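Local coordinates for probable acetyltransferase (Agrobacterium tumefaciens, PDB 2GE3), which binds acetyl-coenzyme A and, as a member of the GNAT family, probably transfers its acetyl group to an acceptor that remains undefined, at residues I10-A15 against M107-D112; A15-S20 against Q60-A65; H22-A27 against G67-W72; L51-N56 against W72-R77. All coordinates share one frame; numbering follows the deposited sequence.

Contact 1 (I10-A15 against M107-D112); sequences IKPIRA and MRRTLD
At the edge of the GNAT sheet, where strand 9-12 is an outermost strand within this chain and helix 102-117 packs beside it, R109 of the helix reaches across to I10 and P12. The join is small, burying 134 Å², and depends almost wholly on one long side chain. Bends at chi2 and chi3 (-68° and -67°) carry the R109 guanidinium across from the helix to the carbonyl of I10. R109 NH1 meets I10 O at 3.4 Å, but the N-H points poorly at the oxygen (134°), making this a weak hydrogen bond. A water adds a second route: it accepts from R109 NH2 at 2.9 Å and donates, again weakly, to I10 O. The apolar part of the contact is I10 CG2, which sits over one face of the guanidinium, 4.0 Å from R109 NH1, and also touches the methylene R109 CG. The two side chains run past each other in opposite directions. P12 CD comes near R109 NH2 at 4.3 Å, obliquely. Each residue type suits its place: arginine has an aliphatic stem to lie against isoleucine and a polar head for a carbonyl near solvent, while branched I10 is buried and also packs on L102, R105 and L106. Both I10 and R109 touch a crystal neighbour, so the exact pose of R109 may owe something to the lattice. Further in, F61 of strand 60-65 touches I10, P12, R109 and T110, T110 leans on C73 and I75 of strand 68-77, and selenomethionine M107 packs against helix 131-140.

Contact 2 (A15-S20 against Q60-A65); sequences AEHVES and QFVAIA
H17, in the lead-in to helix 18-29, lays its imidazole against V62 and I64 of strand 60-65. Its CB leaves the backbone pointing toward the strand, and with CG anti to the carbonyl carbon (chi1 -59°) the ring is carried across the side chain of V62. H17 CG then lies 4.1 Å from V62 CG2. One atom further along, H17 CD2 comes closer to V62 CG2, at 3.9 Å, and H17 NE2 is again at 4.1 Å. The methyl is therefore over the ring face, 19° off the normal from its centroid, which is a CH-pi contact displaced toward the rim. At the far end H17 CE1 meets I64 CD1 at 3.9 Å, an oblique approach in which the two side chains run roughly at right angles. The other face is covered from within its own turn: E16 CG sits 3.8 Å above the H17 ring plane, over the centre. A flat ring suits this slot between a methylene and a methyl. Around this contact, V62 also packs on K11 of the edge strand 9-12 and on I13 just after it, S20 OG is hydrogen-bonded to V69 N of strand 68-77, and E19 forms a salt bridge with R47 of helix 43-55.

Contact 3 (H22-A27 against G67-W72); sequences HRALDA and GDVIGW
W72 and L25 meet with their side chains at about a right angle, the indole projecting from strand 68-72 toward helix 22-27. CG of W72 lies between the backbone N and the carbonyl carbon (chi1 74°), which swings the six-membered ring toward the helix. L25 CB stands over one face of the indole, offset toward the rim, while L25 CD1 approaches W72 CZ2 obliquely at 3.5 Å. The next part of the ring lies along the helix backbone: W72 CH2 is 3.7 Å from L25 CA, and W72 CZ3 is 3.7 Å from A24 O. A24 points toward the strand, its CB touching W72 CZ3 and V69 CG1, each at 4.0 Å. Alanine suits this position because its small methyl lets the helix come close; the axes approach to 7.8 Å and cross at -53°. F21 adds an edge-to-face ring to W72. On the strand, I70 and G71 together pair with A63, a classic beta bulge. A helix lying obliquely on a central sheet is alpha/beta packing as the GNAT fold has it, and here the W72 side chain is about 7 Å from the bound acetyl-coenzyme A.

Contact 4 (L51-N56 against W72-R77); sequences LDMIEN and WCDIRR
Selenomethionine M53, near the end of helix 43-55, reaches D74 on strand 68-77, one of the points where a helix of the GNAT fold rests on the sheet. The packed part is a single methyl. M53 CE lies 3.8 Å from D74 CB and 4.0 Å from both D74 CG and D74 OD2, so it rests against the root and one flank of the acid. Bends at chi2 (-94°) and chi3 (-92°) turn the chain so that M53 and D74 cross at about a right angle. An unbranched, pliable side chain suits a helix that stands 8.0 Å from the strand at its nearest CA pair, M53 to R76. D74 is buried, and a polar group so placed needs partners: OD2 takes a weak hydrogen bond from Q60 NE2, whose own side chain also packs on M53. The outer side is much looser. E55 and N56 at the helix end are exposed, and R76, also exposed, comes no closer than 4.8 Å to the helix segment with its side chain. Its guanidinium turns back along its own strand: R76 NH2 lies 3.9 Å from D74 OD1, a long salt bridge with the oxygen well out of the guanidinium plane.

Overall arrangement
All four contacts fasten helices to neighbouring strands of one mixed sheet, ordered 9-12, 60-65, 68-77 at this end. Along the chain the sheet-bound partners of contacts 2, 3 and 4 follow one another through 60-77, while contact 1 spans them all, joining 10-15 to 107-112. Contacts 2 and 3 share helix 18-29 and lie closest, centres about 7 Å apart; contacts 3 and 4 share W72 and strand 68-77, yet their centres are about 15 Å apart, along its length. Contacts 1 and 2 meet at A15, where the chain passes from edge strand toward helix. Helices 18-29 and 43-55 thus cover one face of these strands and helix 102-117 the other, and the acetyl-coenzyme A pocket lies nearest contact 3.

Contact 1 (I10-A15 against M107-D112)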
loop_
_atom_site.group_PDB
_atom_site.type_symbol
_atom_site.label_atom_id
_atom_site.label_comp_id
_atom_site.label_asym_id
_atom_site.label_seq_id
_atom_site.Cartn_x
_atom_site.Cartn_y
_atom_site.Cartn_z
ATOM N N ILE A 10 -16.396 -16.414 17.524
ATOM C CA ILE A 10 -15.410 -16.036 16.499
ATOM C C ILE A 10 -14.964 -17.311 15.778
ATOM O O ILE A 10 -14.603 -18.262 16.394
ATOM C CB ILE A 10 -14.228 -15.318 17.169
ATOM C CG1 ILE A 10 -14.693 -13.953 17.690
ATOM C CG2 ILE A 10 -13.016 -15.241 16.203
ATOM C CD1 ILE A 10 -13.875 -13.417 18.720
ATOM N N LYS A 11 -14.985 -17.331 14.462
ATOM C CA LYS A 11 -14.589 -18.525 13.730
ATOM C C LYS A 11 -14.004 -18.077 12.394
ATOM O O LYS A 11 -14.273 -16.943 11.970
ATOM C CB LYS A 11 -15.812 -19.410 13.490
ATOM C CG LYS A 11 -16.936 -18.606 12.869
ATOM C CD LYS A 11 -18.260 -19.322 12.944
ATOM C CE LYS A 11 -18.618 -19.747 14.374
ATOM N NZ LYS A 11 -20.101 -19.626 14.585
ATOM N N PRO A 12 -13.201 -18.961 11.737
ATOM C CA PRO A 12 -12.733 -18.659 10.365
ATOM C C PRO A 12 -13.921 -18.449 9.462
ATOM O O PRO A 12 -14.988 -18.978 9.700
ATOM C CB PRO A 12 -11.840 -19.882 9.972
ATOM C CG PRO A 12 -11.431 -20.456 11.329
ATOM C CD PRO A 12 -12.679 -20.243 12.237
ATOM N N ILE A 13 -13.802 -17.560 8.507
ATOM C CA ILE A 13 -14.916 -17.312 7.623
ATOM C C ILE A 13 -15.124 -18.545 6.681
ATOM O O ILE A 13 -14.143 -19.215 6.224
ATOM C CB ILE A 13 -14.722 -16.002 6.828
ATOM C CG1 ILE A 13 -16.076 -15.528 6.245
ATOM C CG2 ILE A 13 -13.640 -16.207 5.749
ATOM C CD1 ILE A 13 -16.115 -13.982 5.741
ATOM N N ARG A 14 -16.402 -18.854 6.418
ATOM C CA ARG A 14 -16.750 -19.870 5.434
ATOM C C ARG A 14 -17.608 -19.251 4.319
ATOM O O ARG A 14 -18.171 -18.137 4.482
ATOM C CB ARG A 14 -17.472 -21.002 6.138
ATOM C CG ARG A 14 -16.602 -21.738 7.198
ATOM C CD ARG A 14 -17.268 -23.058 7.747
ATOM N NE ARG A 14 -18.652 -22.846 8.159
ATOM C CZ ARG A 14 -19.083 -22.560 9.397
ATOM N NH1 ARG A 14 -18.246 -22.471 10.427
ATOM N NH2 ARG A 14 -20.385 -22.397 9.611
ATOM N N ALA A 15 -17.702 -19.964 3.189
ATOM C CA ALA A 15 -18.510 -19.564 2.018
ATOM C C ALA A 15 -19.923 -19.030 2.353
ATOM O O ALA A 15 -20.412 -18.099 1.708
ATOM C CB ALA A 15 -18.623 -20.741 0.990
HETATM N N MSE A 107 -8.911 -9.823 16.965
HETATM C CA MSE A 107 -7.506 -9.592 16.659
HETATM C C MSE A 107 -6.581 -10.697 17.131
HETATM O O MSE A 107 -5.784 -11.145 16.370
HETATM C CB MSE A 107 -7.000 -8.302 17.284
HETATM C CG MSE A 107 -5.971 -7.539 16.393
HETATM SE SE MSE A 107 -6.227 -5.556 16.840
HETATM C CE MSE A 107 -8.043 -5.906 17.114
ATOM N N ARG A 108 -6.690 -11.124 18.406
ATOM C CA ARG A 108 -5.908 -12.247 18.908
ATOM C C ARG A 108 -5.972 -13.519 18.109
ATOM O O ARG A 108 -4.944 -14.210 17.933
ATOM C CB ARG A 108 -6.262 -12.527 20.388
ATOM C CG ARG A 108 -5.979 -11.319 21.201
ATOM C CD ARG A 108 -5.551 -11.498 22.588
ATOM N NE ARG A 108 -6.326 -10.618 23.425
ATOM C CZ ARG A 108 -5.930 -9.522 24.051
ATOM N NH1 ARG A 108 -4.613 -9.010 24.015
ATOM N NH2 ARG A 108 -6.902 -8.950 24.779
ATOM N N ARG A 109 -7.189 -13.901 17.722
ATOM C CA ARG A 109 -7.379 -15.090 16.897
ATOM C C ARG A 109 -6.749 -14.902 15.526
ATOM O O ARG A 109 -6.165 -15.843 14.944
ATOM C CB ARG A 109 -8.870 -15.402 16.707
ATOM C CG ARG A 109 -9.554 -16.003 18.015
ATOM C CD ARG A 109 -8.957 -17.455 18.272
ATOM N NE ARG A 109 -9.370 -18.404 17.213
ATOM C CZ ARG A 109 -10.612 -18.907 17.100
ATOM N NH1 ARG A 109 -11.593 -18.514 17.936
ATOM N NH2 ARG A 109 -10.899 -19.768 16.130
ATOM N N THR A 110 -6.934 -13.714 14.965
ATOM C CA THR A 110 -6.506 -13.427 13.594
ATOM C C THR A 110 -4.969 -13.347 13.532
ATOM O O THR A 110 -4.386 -13.864 12.608
ATOM C CB THR A 110 -7.201 -12.159 13.025
ATOM O OG1 THR A 110 -8.623 -12.338 13.121
ATOM C CG2 THR A 110 -6.798 -11.852 11.489
ATOM N N LEU A 111 -4.324 -12.720 14.513
ATOM C CA LEU A 111 -2.854 -12.686 14.623
ATOM C C LEU A 111 -2.228 -14.021 14.892
ATOM O O LEU A 111 -1.109 -14.352 14.401
ATOM C CB LEU A 111 -2.427 -11.686 15.727
ATOM C CG LEU A 111 -2.702 -10.178 15.397
ATOM C CD1 LEU A 111 -2.446 -9.354 16.626
ATOM C CD2 LEU A 111 -1.770 -9.636 14.216
ATOM N N ASP A 112 -2.874 -14.799 15.764
ATOM C CA ASP A 112 -2.370 -16.096 15.971
ATOM C C ASP A 112 -2.415 -16.941 14.672
ATOM O O ASP A 112 -1.423 -17.597 14.313
ATOM C CB ASP A 112 -3.053 -16.767 17.130
ATOM C CG ASP A 112 -2.000 -17.476 18.049
ATOM O OD1 ASP A 112 -1.152 -16.770 18.761
ATOM O OD2 ASP A 112 -1.992 -18.711 17.969
HETATM O O HOH W 1 -13.284 -21.441 16.231
#

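Contact 2 (A15-S20 against Q60-A65)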
loop_
_atom_site.group_PDB
_atom_site.type_symbol
_atom_site.label_atom_id
_atom_site.label_comp_id
_atom_site.label_asym_id
_atom_site.label_seq_id
_atom_site.Cartn_x
_atom_site.Cartn_y
_atom_site.Cartn_z
ATOM N N ALA A 15 -17.702 -19.964 3.189
ATOM C CA ALA A 15 -18.510 -19.564 2.018
ATOM C C ALA A 15 -19.923 -19.030 2.353
ATOM O O ALA A 15 -20.412 -18.099 1.708
ATOM C CB ALA A 15 -18.623 -20.741 0.990
ATOM N N GLU A 16 -20.587 -19.653 3.320
ATOM C CA GLU A 16 -21.933 -19.256 3.713
ATOM C C GLU A 16 -22.037 -17.811 4.339
ATOM O O GLU A 16 -23.084 -17.164 4.256
ATOM C CB GLU A 16 -22.420 -20.287 4.702
ATOM C CG GLU A 16 -21.837 -20.118 6.070
ATOM C CD GLU A 16 -22.094 -21.324 6.935
ATOM O OE1 GLU A 16 -21.192 -22.191 6.989
ATOM O OE2 GLU A 16 -23.213 -21.412 7.523
ATOM N N HIS A 17 -20.941 -17.329 4.943
ATOM C CA HIS A 17 -20.855 -16.009 5.620
ATOM C C HIS A 17 -20.784 -14.847 4.644
ATOM O O HIS A 17 -21.013 -13.722 5.042
ATOM C CB HIS A 17 -19.600 -15.950 6.549
ATOM C CG HIS A 17 -19.598 -17.006 7.615
ATOM N ND1 HIS A 17 -20.711 -17.270 8.391
ATOM C CD2 HIS A 17 -18.658 -17.911 7.990
ATOM C CE1 HIS A 17 -20.435 -18.248 9.242
ATOM N NE2 HIS A 17 -19.193 -18.651 9.022
ATOM N N VAL A 18 -20.501 -15.122 3.361
ATOM C CA VAL A 18 -20.247 -14.058 2.377
ATOM C C VAL A 18 -21.282 -12.879 2.313
ATOM O O VAL A 18 -20.905 -11.684 2.360
ATOM C CB VAL A 18 -20.033 -14.683 0.990
ATOM C CG1 VAL A 18 -20.197 -13.670 -0.136
ATOM C CG2 VAL A 18 -18.659 -15.343 0.936
ATOM N N GLU A 19 -22.561 -13.231 2.176
ATOM C CA GLU A 19 -23.664 -12.281 2.211
ATOM C C GLU A 19 -23.865 -11.480 3.532
ATOM O O GLU A 19 -23.959 -10.265 3.489
ATOM C CB GLU A 19 -24.971 -12.940 1.749
ATOM C CG GLU A 19 -24.909 -13.704 0.408
ATOM C CD GLU A 19 -24.147 -15.103 0.415
ATOM O OE1 GLU A 19 -23.695 -15.637 1.487
ATOM O OE2 GLU A 19 -24.006 -15.670 -0.712
ATOM N N SER A 20 -23.986 -12.144 4.686
ATOM C CA SER A 20 -23.900 -11.480 6.010
ATOM C C SER A 20 -22.631 -10.533 6.237
ATOM O O SER A 20 -22.736 -9.387 6.751
ATOM C CB SER A 20 -23.892 -12.573 7.054
ATOM O OG SER A 20 -24.316 -12.057 8.284
ATOM N N GLN A 60 -8.847 -14.932 8.168
ATOM C CA GLN A 60 -10.006 -14.145 8.025
ATOM C C GLN A 60 -11.069 -14.689 8.960
ATOM O O GLN A 60 -11.519 -15.808 8.810
ATOM C CB GLN A 60 -10.494 -14.108 6.582
ATOM C CG GLN A 60 -11.757 -13.243 6.375
ATOM C CD GLN A 60 -12.038 -13.062 4.851
ATOM O OE1 GLN A 60 -11.849 -14.016 4.032
ATOM N NE2 GLN A 60 -12.396 -11.821 4.465
ATOM N N PHE A 61 -11.448 -13.884 9.945
ATOM C CA PHE A 61 -12.313 -14.358 11.018
ATOM C C PHE A 61 -13.561 -13.512 11.093
ATOM O O PHE A 61 -13.520 -12.302 10.833
ATOM C CB PHE A 61 -11.531 -14.299 12.356
ATOM C CG PHE A 61 -10.500 -15.385 12.482
ATOM C CD1 PHE A 61 -9.269 -15.304 11.808
ATOM C CD2 PHE A 61 -10.804 -16.539 13.184
ATOM C CE1 PHE A 61 -8.350 -16.417 11.848
ATOM C CE2 PHE A 61 -9.910 -17.596 13.239
ATOM C CZ PHE A 61 -8.692 -17.537 12.566
ATOM N N VAL A 62 -14.681 -14.145 11.486
ATOM C CA VAL A 62 -15.952 -13.407 11.630
ATOM C C VAL A 62 -16.444 -13.532 13.045
ATOM O O VAL A 62 -16.170 -14.538 13.682
ATOM C CB VAL A 62 -16.994 -13.784 10.584
ATOM C CG1 VAL A 62 -16.562 -13.144 9.290
ATOM C CG2 VAL A 62 -17.218 -15.368 10.536
ATOM N N ALA A 63 -17.088 -12.481 13.553
ATOM C CA ALA A 63 -17.794 -12.662 14.806
ATOM C C ALA A 63 -19.254 -12.816 14.489
ATOM O O ALA A 63 -19.849 -11.977 13.828
ATOM C CB ALA A 63 -17.544 -11.527 15.752
ATOM N N ILE A 64 -19.834 -13.867 15.052
ATOM C CA ILE A 64 -21.171 -14.293 14.750
ATOM C C ILE A 64 -22.102 -14.146 15.983
ATOM O O ILE A 64 -21.786 -14.672 17.105
ATOM C CB ILE A 64 -21.170 -15.772 14.224
ATOM C CG1 ILE A 64 -20.976 -15.716 12.724
ATOM C CG2 ILE A 64 -22.562 -16.438 14.397
ATOM C CD1 ILE A 64 -19.796 -16.038 12.427
ATOM N N ALA A 65 -23.192 -13.412 15.791
ATOM C CA ALA A 65 -24.197 -13.308 16.855
ATOM C C ALA A 65 -25.608 -13.524 16.271
ATOM O O ALA A 65 -26.046 -12.839 15.323
ATOM C CB ALA A 65 -24.111 -11.938 17.633
#

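Contact 3 (H22-A27 against G67-W72)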
loop_
_atom_site.group_PDB
_atom_site.type_symbol
_atom_site.label_atom_id
_atom_site.label_comp_id
_atom_site.label_asym_id
_atom_site.label_seq_id
_atom_site.Cartn_x
_atom_site.Cartn_y
_atom_site.Cartn_z
ATOM N N HIS A 22 -20.877 -9.132 3.775
ATOM C CA HIS A 22 -20.942 -8.008 2.880
ATOM C C HIS A 22 -21.825 -6.927 3.451
ATOM O O HIS A 22 -21.523 -5.739 3.243
ATOM C CB HIS A 22 -21.531 -8.462 1.550
ATOM C CG HIS A 22 -21.945 -7.345 0.639
ATOM N ND1 HIS A 22 -21.039 -6.622 -0.114
ATOM C CD2 HIS A 22 -23.173 -6.844 0.334
ATOM C CE1 HIS A 22 -21.691 -5.739 -0.855
ATOM N NE2 HIS A 22 -22.982 -5.830 -0.587
ATOM N N ARG A 23 -22.942 -7.319 4.100
ATOM C CA ARG A 23 -23.789 -6.367 4.835
ATOM C C ARG A 23 -23.098 -5.636 5.999
ATOM O O ARG A 23 -23.341 -4.452 6.208
ATOM C CB ARG A 23 -25.050 -7.043 5.360
ATOM C CG ARG A 23 -25.869 -7.623 4.234
ATOM C CD ARG A 23 -27.263 -8.070 4.669
ATOM N NE ARG A 23 -27.303 -9.259 5.516
ATOM C CZ ARG A 23 -27.478 -10.500 5.055
ATOM N NH1 ARG A 23 -27.583 -10.734 3.742
ATOM N NH2 ARG A 23 -27.545 -11.514 5.899
ATOM N N ALA A 24 -22.302 -6.363 6.781
ATOM C CA ALA A 24 -21.471 -5.858 7.899
ATOM C C ALA A 24 -20.477 -4.827 7.380
ATOM O O ALA A 24 -20.375 -3.738 7.888
ATOM C CB ALA A 24 -20.717 -7.039 8.495
ATOM N N LEU A 25 -19.806 -5.187 6.296
ATOM C CA LEU A 25 -18.812 -4.378 5.685
ATOM C C LEU A 25 -19.483 -3.115 5.085
ATOM O O LEU A 25 -18.998 -1.963 5.183
ATOM C CB LEU A 25 -18.054 -5.251 4.660
ATOM C CG LEU A 25 -16.961 -4.695 3.782
ATOM C CD1 LEU A 25 -15.787 -4.134 4.589
ATOM C CD2 LEU A 25 -16.449 -5.789 2.868
ATOM N N ASP A 26 -20.640 -3.322 4.502
ATOM C CA ASP A 26 -21.364 -2.215 3.925
ATOM C C ASP A 26 -21.905 -1.218 4.985
ATOM O O ASP A 26 -21.796 0.009 4.804
ATOM C CB ASP A 26 -22.489 -2.783 3.072
ATOM C CG ASP A 26 -23.047 -1.774 2.131
ATOM O OD1 ASP A 26 -22.266 -1.136 1.367
ATOM O OD2 ASP A 26 -24.274 -1.568 2.230
ATOM N N ALA A 27 -22.479 -1.747 6.075
ATOM C CA ALA A 27 -22.934 -0.944 7.236
ATOM C C ALA A 27 -21.791 -0.106 7.859
ATOM O O ALA A 27 -21.926 1.078 8.023
ATOM C CB ALA A 27 -23.580 -1.834 8.283
ATOM N N GLY A 67 -26.643 -16.016 14.389
ATOM C CA GLY A 67 -26.451 -16.274 12.974
ATOM C C GLY A 67 -25.882 -15.142 12.110
ATOM O O GLY A 67 -25.417 -15.432 11.012
ATOM N N ASP A 68 -25.919 -13.881 12.539
ATOM C CA ASP A 68 -25.423 -12.763 11.681
ATOM C C ASP A 68 -23.901 -12.554 11.918
ATOM O O ASP A 68 -23.449 -12.800 13.024
ATOM C CB ASP A 68 -26.178 -11.442 12.008
ATOM C CG ASP A 68 -27.735 -11.486 11.686
ATOM O OD1 ASP A 68 -28.102 -11.451 10.476
ATOM O OD2 ASP A 68 -28.610 -11.474 12.625
ATOM N N VAL A 69 -23.151 -12.090 10.889
ATOM C CA VAL A 69 -21.786 -11.535 11.009
ATOM C C VAL A 69 -21.934 -10.129 11.602
ATOM O O VAL A 69 -22.564 -9.252 11.003
ATOM C CB VAL A 69 -20.926 -11.511 9.650
ATOM C CG1 VAL A 69 -19.587 -10.667 9.801
ATOM C CG2 VAL A 69 -20.586 -12.957 9.123
ATOM N N ILE A 70 -21.401 -9.937 12.817
ATOM C CA ILE A 70 -21.440 -8.617 13.457
ATOM C C ILE A 70 -20.033 -7.962 13.529
ATOM O O ILE A 70 -19.877 -6.833 13.978
ATOM C CB ILE A 70 -22.169 -8.682 14.838
ATOM C CG1 ILE A 70 -21.630 -9.821 15.669
ATOM C CG2 ILE A 70 -23.655 -8.992 14.709
ATOM C CD1 ILE A 70 -20.928 -9.381 16.877
ATOM N N GLY A 71 -19.036 -8.639 12.961
ATOM C CA GLY A 71 -17.688 -8.166 13.028
ATOM C C GLY A 71 -16.781 -9.094 12.257
ATOM O O GLY A 71 -17.157 -10.197 12.022
ATOM N N TRP A 72 -15.592 -8.593 11.873
ATOM C CA TRP A 72 -14.618 -9.352 11.090
ATOM C C TRP A 72 -13.227 -8.779 11.339
ATOM O O TRP A 72 -13.070 -7.668 11.768
ATOM C CB TRP A 72 -14.929 -9.293 9.609
ATOM C CG TRP A 72 -14.584 -7.960 8.999
ATOM C CD1 TRP A 72 -13.413 -7.625 8.353
ATOM C CD2 TRP A 72 -15.410 -6.792 8.984
ATOM N NE1 TRP A 72 -13.502 -6.350 7.887
ATOM C CE2 TRP A 72 -14.712 -5.812 8.270
ATOM C CE3 TRP A 72 -16.722 -6.506 9.477
ATOM C CZ2 TRP A 72 -15.231 -4.496 8.061
ATOM C CZ3 TRP A 72 -17.258 -5.181 9.236
ATOM C CH2 TRP A 72 -16.506 -4.224 8.563
#

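Contact 4 (L51-N56 against W72-R77)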
loop_
_atom_site.group_PDB
_atom_site.type_symbol
_atom_site.label_atom_id
_atom_site.label_comp_id
_atom_site.label_asym_id
_atom_site.label_seq_id
_atom_site.Cartn_x
_atom_site.Cartn_y
_atom_site.Cartn_z
ATOM N N LEU A 51 -13.765 -16.287 -1.253
ATOM C CA LEU A 51 -13.380 -17.611 -1.810
ATOM C C LEU A 51 -11.872 -17.760 -1.940
ATOM O O LEU A 51 -11.346 -18.750 -1.517
ATOM C CB LEU A 51 -14.126 -17.941 -3.123
ATOM C CG LEU A 51 -15.488 -18.715 -3.007
ATOM C CD1 LEU A 51 -16.213 -18.716 -1.617
ATOM C CD2 LEU A 51 -16.436 -18.302 -4.140
ATOM N N ASP A 52 -11.199 -16.751 -2.475
ATOM C CA ASP A 52 -9.730 -16.710 -2.637
ATOM C C ASP A 52 -8.935 -16.791 -1.308
ATOM O O ASP A 52 -7.933 -17.513 -1.185
ATOM C CB ASP A 52 -9.380 -15.386 -3.336
ATOM C CG ASP A 52 -7.938 -15.316 -3.838
ATOM O OD1 ASP A 52 -7.443 -16.268 -4.497
ATOM O OD2 ASP A 52 -7.294 -14.265 -3.618
HETATM N N MSE A 53 -9.358 -16.008 -0.326
HETATM C CA MSE A 53 -8.762 -16.051 0.988
HETATM C C MSE A 53 -8.821 -17.451 1.632
HETATM O O MSE A 53 -7.814 -17.946 2.130
HETATM C CB MSE A 53 -9.478 -15.048 1.865
HETATM C CG MSE A 53 -9.367 -13.652 1.268
HETATM SE SE MSE A 53 -7.835 -12.705 2.058
HETATM C CE MSE A 53 -8.921 -11.826 3.563
ATOM N N ILE A 54 -10.008 -18.063 1.632
ATOM C CA ILE A 54 -10.190 -19.393 2.147
ATOM C C ILE A 54 -9.254 -20.372 1.395
ATOM O O ILE A 54 -8.575 -21.181 2.002
ATOM C CB ILE A 54 -11.666 -19.826 2.015
ATOM C CG1 ILE A 54 -12.535 -18.973 2.948
ATOM C CG2 ILE A 54 -11.846 -21.331 2.261
ATOM C CD1 ILE A 54 -14.037 -19.249 2.811
ATOM N N GLU A 55 -9.192 -20.247 0.080
ATOM C CA GLU A 55 -8.528 -21.235 -0.747
ATOM C C GLU A 55 -7.015 -21.190 -0.531
ATOM O O GLU A 55 -6.354 -22.241 -0.405
ATOM C CB GLU A 55 -8.957 -21.080 -2.221
ATOM C CG GLU A 55 -10.223 -21.953 -2.699
ATOM C CD GLU A 55 -11.437 -22.198 -1.684
ATOM O OE1 GLU A 55 -11.465 -23.355 -1.150
ATOM O OE2 GLU A 55 -12.373 -21.314 -1.476
ATOM N N ASN A 56 -6.511 -19.966 -0.420
ATOM C CA ASN A 56 -5.108 -19.665 -0.155
ATOM C C ASN A 56 -4.734 -19.478 1.313
ATOM O O ASN A 56 -3.641 -18.980 1.632
ATOM C CB ASN A 56 -4.715 -18.437 -0.939
ATOM C CG ASN A 56 -4.988 -18.617 -2.395
ATOM O OD1 ASN A 56 -4.755 -19.705 -2.943
ATOM N ND2 ASN A 56 -5.543 -17.599 -3.021
ATOM N N TRP A 72 -15.592 -8.593 11.873
ATOM C CA TRP A 72 -14.618 -9.352 11.090
ATOM C C TRP A 72 -13.227 -8.779 11.339
ATOM O O TRP A 72 -13.070 -7.668 11.768
ATOM C CB TRP A 72 -14.929 -9.293 9.609
ATOM C CG TRP A 72 -14.584 -7.960 8.999
ATOM C CD1 TRP A 72 -13.413 -7.625 8.353
ATOM C CD2 TRP A 72 -15.410 -6.792 8.984
ATOM N NE1 TRP A 72 -13.502 -6.350 7.887
ATOM C CE2 TRP A 72 -14.712 -5.812 8.270
ATOM C CE3 TRP A 72 -16.722 -6.506 9.477
ATOM C CZ2 TRP A 72 -15.231 -4.496 8.061
ATOM C CZ3 TRP A 72 -17.258 -5.181 9.236
ATOM C CH2 TRP A 72 -16.506 -4.224 8.563
ATOM N N CYS A 73 -12.223 -9.587 11.073
ATOM C CA CYS A 73 -10.878 -9.135 11.126
ATOM C C CYS A 73 -10.201 -9.980 10.068
ATOM O O CYS A 73 -10.357 -11.203 10.048
ATOM C CB CYS A 73 -10.312 -9.339 12.563
ATOM S SG CYS A 73 -8.584 -8.869 12.804
ATOM N N ASP A 74 -9.378 -9.365 9.241
ATOM C CA ASP A 74 -8.707 -10.147 8.242
ATOM C C ASP A 74 -7.292 -9.659 7.889
ATOM O O ASP A 74 -6.916 -8.507 8.140
ATOM C CB ASP A 74 -9.576 -10.427 7.012
ATOM C CG ASP A 74 -10.077 -9.164 6.286
ATOM O OD1 ASP A 74 -9.378 -8.108 6.256
ATOM O OD2 ASP A 74 -11.196 -9.264 5.673
ATOM N N ILE A 75 -6.482 -10.591 7.395
ATOM C CA ILE A 75 -5.096 -10.236 7.058
ATOM C C ILE A 75 -4.871 -10.610 5.576
ATOM O O ILE A 75 -5.000 -11.790 5.219
ATOM C CB ILE A 75 -4.026 -10.802 8.080
ATOM C CG1 ILE A 75 -4.237 -10.198 9.475
ATOM C CG2 ILE A 75 -2.547 -10.501 7.625
ATOM C CD1 ILE A 75 -3.339 -10.730 10.644
ATOM N N ARG A 76 -4.642 -9.606 4.718
ATOM C CA ARG A 76 -4.238 -9.862 3.329
ATOM C C ARG A 76 -2.702 -9.890 3.160
ATOM O O ARG A 76 -1.997 -8.880 3.396
ATOM C CB ARG A 76 -4.924 -8.908 2.343
ATOM C CG ARG A 76 -4.483 -7.393 2.442
ATOM C CD ARG A 76 -5.282 -6.451 1.467
ATOM N NE ARG A 76 -6.675 -6.920 1.567
ATOM C CZ ARG A 76 -7.531 -6.467 2.467
ATOM N NH1 ARG A 76 -7.133 -5.482 3.300
ATOM N NH2 ARG A 76 -8.767 -6.990 2.527
ATOM N N ARG A 77 -2.203 -11.078 2.776
ATOM C CA ARG A 77 -0.820 -11.286 2.304
ATOM C C ARG A 77 -0.410 -10.400 1.098
ATOM O O ARG A 77 -1.128 -10.347 0.111
ATOM C CB ARG A 77 -0.573 -12.746 1.963
ATOM C CG ARG A 77 0.901 -13.124 2.102
ATOM C CD ARG A 77 1.151 -14.608 1.829
ATOM N NE ARG A 77 2.556 -14.947 1.930
ATOM C CZ ARG A 77 3.098 -16.057 1.403
ATOM N NH1 ARG A 77 2.342 -16.921 0.718
ATOM N NH2 ARG A 77 4.400 -16.327 1.548
#